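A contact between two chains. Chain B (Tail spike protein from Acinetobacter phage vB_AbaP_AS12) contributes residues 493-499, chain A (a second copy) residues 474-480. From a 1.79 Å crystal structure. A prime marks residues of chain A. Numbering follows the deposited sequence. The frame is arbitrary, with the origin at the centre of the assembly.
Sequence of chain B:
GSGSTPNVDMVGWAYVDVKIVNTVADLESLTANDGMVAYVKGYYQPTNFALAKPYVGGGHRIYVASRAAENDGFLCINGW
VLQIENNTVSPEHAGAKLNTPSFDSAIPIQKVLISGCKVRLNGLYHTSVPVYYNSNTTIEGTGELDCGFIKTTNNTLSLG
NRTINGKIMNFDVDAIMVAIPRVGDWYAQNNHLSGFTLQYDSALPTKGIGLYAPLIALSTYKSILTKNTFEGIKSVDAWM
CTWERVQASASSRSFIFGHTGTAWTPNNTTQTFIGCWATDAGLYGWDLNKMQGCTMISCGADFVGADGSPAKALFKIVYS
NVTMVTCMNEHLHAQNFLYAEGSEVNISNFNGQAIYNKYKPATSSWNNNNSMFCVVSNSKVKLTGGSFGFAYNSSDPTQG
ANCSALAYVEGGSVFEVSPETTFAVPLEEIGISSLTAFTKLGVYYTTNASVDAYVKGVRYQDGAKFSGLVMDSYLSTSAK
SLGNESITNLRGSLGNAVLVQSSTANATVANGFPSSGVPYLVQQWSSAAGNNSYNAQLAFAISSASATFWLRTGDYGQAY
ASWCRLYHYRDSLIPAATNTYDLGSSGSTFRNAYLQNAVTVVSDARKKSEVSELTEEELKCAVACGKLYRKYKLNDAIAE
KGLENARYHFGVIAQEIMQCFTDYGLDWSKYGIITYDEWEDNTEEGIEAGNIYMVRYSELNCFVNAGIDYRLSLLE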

# COMPACT_ATOMS: atom_id res chain seq x y z
N SER B 493 30.89 -1.07 23.50
CA SER B 493 29.47 -0.75 23.44
C SER B 493 29.15 0.55 22.69
O SER B 493 28.02 0.71 22.23
CB SER B 493 28.90 -0.65 24.85
OG SER B 493 29.57 0.35 25.58
N LEU B 494 30.10 1.48 22.56
CA LEU B 494 29.87 2.75 21.89
C LEU B 494 31.03 3.06 20.95
O LEU B 494 32.17 2.67 21.21
CB LEU B 494 29.72 3.90 22.89
CG LEU B 494 28.49 3.82 23.79
CD1 LEU B 494 28.58 4.89 24.88
CD2 LEU B 494 27.23 4.01 22.97
N GLY B 495 30.72 3.74 19.86
CA GLY B 495 31.73 4.19 18.93
C GLY B 495 32.08 5.64 19.21
O GLY B 495 32.53 5.98 20.30
N ASN B 496 31.88 6.49 18.21
CA ASN B 496 31.92 7.93 18.42
C ASN B 496 30.62 8.34 19.09
O ASN B 496 29.55 8.11 18.53
CB ASN B 496 32.09 8.65 17.08
CG ASN B 496 33.34 8.21 16.36
OD1 ASN B 496 34.45 8.54 16.76
ND2 ASN B 496 33.16 7.44 15.28
N ALA B 497 30.70 8.95 20.28
CA ALA B 497 29.52 9.23 21.09
C ALA B 497 29.83 10.30 22.11
O ALA B 497 30.93 10.33 22.68
CB ALA B 497 29.03 7.96 21.81
N VAL B 498 28.85 11.18 22.36
CA VAL B 498 28.90 12.15 23.45
C VAL B 498 28.23 11.56 24.68
O VAL B 498 27.10 11.04 24.60
CB VAL B 498 28.23 13.47 23.06
CG1 VAL B 498 28.34 14.45 24.20
CG2 VAL B 498 28.85 14.04 21.78
N LEU B 499 28.91 11.69 25.81
CA LEU B 499 28.51 11.16 27.10
C LEU B 499 28.34 12.31 28.08
O LEU B 499 29.09 13.29 28.03
CB LEU B 499 29.56 10.20 27.65
CG LEU B 499 30.19 9.24 26.62
CD1 LEU B 499 31.30 8.46 27.29
CD2 LEU B 499 29.12 8.31 26.07
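Chain A (474-480) YLSTSAK

Chain A lies on chain B as an extended strand running nearly antiparallel, its direction 152° from that of the chain B strand, with the axes 4.8 Å apart at closest approach. The register sets Thr477′ opposite Asn496, CA to CA 5.1 Å, and Ser476′ opposite Ala497, CA to CA 4.8 Å.

The Asn496–Thr477′ pair is joined through both backbones: Asn496 N donates to Thr477′ O at 2.8 Å, and Thr477′ N donates to Asn496 O at 3.1 Å. The asparagine amide bends back toward the same carbonyl, ND2 adding a weak bond to Thr477′ O at 3.1 Å; both ND2 and OD1 are also satisfied elsewhere in the structure. Just before this pair, Gly495 N donates to Ser476′ OG at 2.9 Å, almost linearly, so a small hydroxyl side chain serves an amide that precedes the ladder. Glycine suits this position because a CB would clash with Thr477′ O.

Beyond Ala497 the strands diverge, and water replaces direct pairing. Water 1 accepts from Val498 N at 2.9 Å and donates to Leu475′ O at 2.7 Å; water 2 accepts from Leu475′ N at 3.2 Å and donates to Val498 O at 2.8 Å. Ala497 CA still approaches Leu475′ O at 3.5 Å, in a CA-H...O contact.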

# COMPACT_ATOMS: atom_id res chain seq x y z
N TYR A 474 20.56 10.06 21.94
CA TYR A 474 22.00 9.94 21.82
C TYR A 474 22.35 9.27 20.49
O TYR A 474 21.51 8.69 19.80
CB TYR A 474 22.60 9.19 23.00
CG TYR A 474 22.27 7.72 23.10
CD1 TYR A 474 21.22 7.27 23.87
CD2 TYR A 474 23.06 6.78 22.45
CE1 TYR A 474 20.94 5.92 23.99
CE2 TYR A 474 22.79 5.43 22.56
CZ TYR A 474 21.74 5.00 23.32
OH TYR A 474 21.48 3.64 23.43
N LEU A 475 23.63 9.36 20.15
CA LEU A 475 24.12 8.93 18.85
C LEU A 475 25.47 8.26 19.01
O LEU A 475 26.37 8.82 19.64
CB LEU A 475 24.22 10.13 17.90
CG LEU A 475 24.85 9.87 16.54
CD1 LEU A 475 24.00 8.89 15.72
CD2 LEU A 475 25.04 11.18 15.80
N SER A 476 25.61 7.08 18.41
CA SER A 476 26.87 6.34 18.36
C SER A 476 27.13 5.97 16.90
O SER A 476 26.26 5.36 16.27
CB SER A 476 26.81 5.08 19.21
OG SER A 476 27.99 4.29 19.09
N THR A 477 28.30 6.34 16.38
CA THR A 477 28.65 6.11 14.98
C THR A 477 30.05 5.51 14.88
O THR A 477 30.81 5.46 15.85
CB THR A 477 28.62 7.39 14.15
OG1 THR A 477 29.69 8.25 14.57
CG2 THR A 477 27.31 8.13 14.29
N SER A 478 30.39 5.08 13.66
CA SER A 478 31.73 4.57 13.37
C SER A 478 32.53 5.61 12.58
O SER A 478 31.98 6.52 11.96
CB SER A 478 31.64 3.26 12.60
OG SER A 478 31.06 2.25 13.41
N ALA A 479 33.86 5.45 12.61
CA ALA A 479 34.73 6.26 11.77
C ALA A 479 34.67 5.77 10.33
O ALA A 479 34.37 4.61 10.05
CB ALA A 479 36.17 6.20 12.28
N LYS A 480 34.98 6.67 9.40
CA LYS A 480 35.23 6.28 8.01
C LYS A 480 36.67 5.81 7.87
O LYS A 480 37.60 6.56 8.17
CB LYS A 480 34.95 7.43 7.05
CG LYS A 480 35.01 6.97 5.55
CD LYS A 480 34.59 8.10 4.61
CE LYS A 480 34.22 7.60 3.21
NZ LYS A 480 35.33 6.93 2.49
O HOH W 1 27.05 11.35 20.07
O HOH W 2 25.39 10.81 22.35
O HOH W 3 28.78 10.76 16.70